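Local coordinates for D-glyceraldehyde dehydrogenase (NADP(+)) (Thermoplasma acidophilum, PDB 5IZD), which oxidises D-glyceraldehyde to (R)-glycerate with NADP+ and water in the non-phosphorylated Entner-Doudoroff pathway, at the interface of chains A and B. Residues are numbered along the deposited sequence; one frame, centred on the assembly and turned at random. Chains: chain A/B, D-glyceraldehyde dehydrogenase (NADP(+)).

Contact 1: the interface of chains A and B. Residues chain A 488, 491; chain B 307-308, 317.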
loop_
_atom_site.group_PDB
_atom_site.type_symbol
_atom_site.label_atom_id
_atom_site.label_comp_id
_atom_site.label_asym_id
_atom_site.label_seq_id
_atom_site.Cartn_x
_atom_site.Cartn_y
_atom_site.Cartn_z
ATOM N N ARG A 488 34.179 -10.687 -19.706
ATOM C CA ARG A 488 34.315 -11.238 -21.045
ATOM C C ARG A 488 33.972 -12.697 -21.057
ATOM O O ARG A 488 34.503 -13.494 -20.262
ATOM C CB ARG A 488 35.729 -11.057 -21.562
ATOM C CG ARG A 488 36.144 -9.606 -21.720
ATOM C CD ARG A 488 37.573 -9.502 -22.264
ATOM N NE ARG A 488 38.617 -9.565 -21.216
ATOM C CZ ARG A 488 39.545 -10.519 -21.101
ATOM N NH1 ARG A 488 39.626 -11.554 -21.950
ATOM N NH2 ARG A 488 40.448 -10.440 -20.155
ATOM N N LEU A 491 36.733 -15.437 -21.323
ATOM C CA LEU A 491 37.354 -16.016 -20.098
ATOM C C LEU A 491 36.775 -17.352 -19.696
ATOM O O LEU A 491 37.386 -18.043 -18.906
ATOM C CB LEU A 491 37.197 -15.089 -18.886
ATOM C CG LEU A 491 37.874 -13.741 -19.040
ATOM C CD1 LEU A 491 37.333 -12.789 -17.999
ATOM C CD2 LEU A 491 39.384 -13.885 -18.928
ATOM N N LYS B 307 44.197 -12.958 -15.809
ATOM C CA LYS B 307 43.915 -12.556 -17.193
ATOM C C LYS B 307 43.230 -11.229 -17.290
ATOM O O LYS B 307 42.889 -10.803 -18.366
ATOM C CB LYS B 307 43.048 -13.602 -17.863
ATOM C CG LYS B 307 43.725 -14.947 -17.901
ATOM C CD LYS B 307 42.868 -16.048 -18.518
ATOM C CE LYS B 307 43.809 -17.196 -18.798
ATOM N NZ LYS B 307 43.076 -18.452 -19.013
ATOM N N LEU B 308 43.015 -10.559 -16.174
ATOM C CA LEU B 308 42.387 -9.258 -16.228
ATOM C C LEU B 308 43.404 -8.180 -16.644
ATOM O O LEU B 308 44.426 -8.014 -15.985
ATOM C CB LEU B 308 41.711 -8.942 -14.898
ATOM C CG LEU B 308 40.555 -9.883 -14.528
ATOM C CD1 LEU B 308 40.014 -9.519 -13.153
ATOM C CD2 LEU B 308 39.391 -9.842 -15.508
ATOM N N ASP B 317 40.201 -4.437 -18.643
ATOM C CA ASP B 317 39.140 -5.067 -17.798
ATOM C C ASP B 317 38.902 -4.327 -16.478
ATOM O O ASP B 317 37.795 -4.329 -15.948
ATOM C CB ASP B 317 39.479 -6.516 -17.467
ATOM C CG ASP B 317 39.608 -7.367 -18.699
ATOM O OD1 ASP B 317 38.582 -7.605 -19.394
ATOM O OD2 ASP B 317 40.727 -7.837 -18.954
HETATM O O HOH W 1 36.428 -9.309 -18.238
#
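A:Arg488 reaches from the C-terminal tail of one subunit to B:Asp317 of the other, forming a bidentate salt bridge at a two-fold interface of this homotetrameric aldehyde dehydrogenase. The grip is side-on. A:Arg488 NE lies 2.7 Å from B:Asp317 OD1, with a nearly straight N-H (178° at H), and meets the syn lone pair of that carboxylate oxygen almost in the guanidinium plane. A:Arg488 NH2 bonds B:Asp317 OD2 at 2.9 Å, also on the syn side but 30° out of the carboxylate plane, in keeping with the twist between the two flat groups. The arginine chain runs extended to CD and then bends at chi3 (-86°), which turns the NE edge toward the aspartate. The carbonyl O of B:Lys307 also lies at the guanidinium edge, in plane, 3.0 Å from A:Arg488 NH2, but the N-H points elsewhere, so this is no hydrogen bond. A bridging water joins the other end of the residue to the same carboxylate, lying 3.0 Å from the backbone N of A:Arg488 and equally far from OD1 of B:Asp317, so that OD1 is held by both NE and the water.

Packing is looser on the apolar flank. A:Leu491, in the 3-10 helix 489-492, lays CG over one guanidinium face near its rim, while its CD2 touches CB of B:Lys307 at 3.8 Å. These two side chains run past one another in opposite directions.

Contact 2: the interface of chains A and B. Residues chain A 480-482; chain B 264, 267-268, 414, 436.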
loop_
_atom_site.group_PDB
_atom_site.type_symbol
_atom_site.label_atom_id
_atom_site.label_comp_id
_atom_site.label_asym_id
_atom_site.label_seq_id
_atom_site.Cartn_x
_atom_site.Cartn_y
_atom_site.Cartn_z
ATOM N N LYS A 480 20.394 -20.963 -16.497
ATOM C CA LYS A 480 21.183 -20.836 -17.720
ATOM C C LYS A 480 22.491 -20.084 -17.371
ATOM O O LYS A 480 22.580 -19.452 -16.316
ATOM C CB LYS A 480 20.384 -20.065 -18.800
ATOM C CG LYS A 480 19.226 -20.845 -19.451
ATOM N N PRO A 481 23.538 -20.204 -18.224
ATOM C CA PRO A 481 24.766 -19.463 -17.949
ATOM C C PRO A 481 24.465 -17.964 -17.847
ATOM O O PRO A 481 23.662 -17.424 -18.639
ATOM C CB PRO A 481 25.659 -19.751 -19.182
ATOM C CG PRO A 481 25.111 -20.960 -19.809
ATOM C CD PRO A 481 23.648 -21.065 -19.426
ATOM N N LEU A 482 25.098 -17.301 -16.893
ATOM C CA LEU A 482 25.001 -15.855 -16.737
ATOM C C LEU A 482 25.762 -15.079 -17.823
ATOM O O LEU A 482 26.819 -15.537 -18.284
ATOM C CB LEU A 482 25.585 -15.441 -15.393
ATOM C CG LEU A 482 24.786 -15.894 -14.161
ATOM C CD1 LEU A 482 25.637 -15.618 -12.912
ATOM C CD2 LEU A 482 23.431 -15.211 -14.065
ATOM N N ASN B 264 28.999 -19.916 -13.066
ATOM C CA ASN B 264 28.204 -18.749 -12.654
ATOM C C ASN B 264 28.683 -18.034 -11.398
ATOM O O ASN B 264 28.649 -16.794 -11.336
ATOM C CB ASN B 264 26.733 -19.110 -12.520
ATOM C CG ASN B 264 26.084 -19.387 -13.866
ATOM O OD1 ASN B 264 26.512 -18.874 -14.909
ATOM N ND2 ASN B 264 25.055 -20.226 -13.836
ATOM N N LYS B 267 32.029 -16.183 -12.591
ATOM C CA LYS B 267 31.605 -15.003 -13.331
ATOM C C LYS B 267 31.154 -13.895 -12.399
ATOM O O LYS B 267 31.648 -12.798 -12.488
ATOM C CB LYS B 267 30.473 -15.288 -14.323
ATOM C CG LYS B 267 30.931 -15.958 -15.570
ATOM C CD LYS B 267 29.729 -16.305 -16.427
ATOM C CE LYS B 267 30.189 -17.013 -17.710
ATOM N NZ LYS B 267 28.947 -17.517 -18.389
ATOM N N THR B 268 30.198 -14.202 -11.533
ATOM C CA THR B 268 29.682 -13.244 -10.535
ATOM C C THR B 268 30.742 -12.712 -9.570
ATOM O O THR B 268 30.694 -11.562 -9.198
ATOM C CB THR B 268 28.491 -13.842 -9.764
ATOM O OG1 THR B 268 27.479 -14.181 -10.718
ATOM C CG2 THR B 268 27.910 -12.882 -8.778
ATOM N N PHE B 414 25.603 -18.610 -3.683
ATOM C CA PHE B 414 25.474 -19.550 -4.811
ATOM C C PHE B 414 25.183 -20.947 -4.296
ATOM O O PHE B 414 25.982 -21.536 -3.560
ATOM C CB PHE B 414 26.701 -19.483 -5.738
ATOM C CG PHE B 414 26.649 -18.315 -6.695
ATOM C CD1 PHE B 414 26.938 -17.044 -6.268
ATOM C CD2 PHE B 414 26.268 -18.502 -8.020
ATOM C CE1 PHE B 414 26.850 -15.960 -7.130
ATOM C CE2 PHE B 414 26.165 -17.431 -8.882
ATOM C CZ PHE B 414 26.451 -16.159 -8.425
ATOM N N ASN B 436 22.488 -16.478 -6.804
ATOM C CA ASN B 436 22.814 -17.024 -8.118
ATOM C C ASN B 436 22.820 -15.952 -9.236
ATOM O O ASN B 436 22.537 -16.221 -10.369
ATOM C CB ASN B 436 21.934 -18.230 -8.465
ATOM C CG ASN B 436 22.070 -19.362 -7.444
ATOM O OD1 ASN B 436 23.198 -19.716 -7.010
ATOM N ND2 ASN B 436 20.935 -19.957 -7.059
#
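The backbone of A:Leu482, extended in the C-terminal tail that follows strand 468-476, presents its N-H and its carbonyl to helix 262-274 of the partner subunit, an intersubunit docking contact of the aldehyde dehydrogenase fold. B:Asn264 accepts the N-H through its side-chain amide oxygen, OD1 lying 2.9 Å from A:Leu482 N. The hydrogen bond is nearly straight at the hydrogen (172°), but the donor stands above the carbonyl plane of the amide and not on a lone pair. One turn along the helix, B:Lys267 stretches its extended chain so that its terminal amine NZ bonds A:Leu482 O at 2.9 Å, in the carbonyl plane. Both polar groups of the leucine backbone are thus engaged by the same helix.

The leucine side chain, with CG beside its own backbone N (chi1 -68°), leans across B:Asn264: A:Leu482 CD1 meets B:Asn264 CB at 3.7 Å, and A:Leu482 CG rests 3.5 Å from B:Asn264 OD1. CD1 also points toward the hydroxyl of B:Thr268, which is turned back into its own helix and donates from OG1 to B:Asn264 O at 2.9 Å. The other methyl, CD2 of A:Leu482, faces the main-chain carbonyl O of B:Asn436 at 3.9 Å, a looser contact. An alanine in place of B:Asn264 would probably leave the A:Leu482 N-H without its acceptor and remove the amide against which the leucine CG packs.

Contacts 1 and 2 have centres about 16 Å apart and share no residues, yet both join the C-terminal tail of chain A, after strand 468-476, to chain B. Contact 2 takes the earlier stretch onto helix 262-274, whereas contact 1 holds the later one, at and just before 3-10 helix 489-492, against loop residues of the partner. The tail is thereby fixed at two successive points, and the two-fold axis repeats both with the chains exchanged. Their centres lie about 26 Å (contact 1) and 23 Å (contact 2) from the active-site B:Glu247, which suggests a role in holding subunits together and not in catalysis directly.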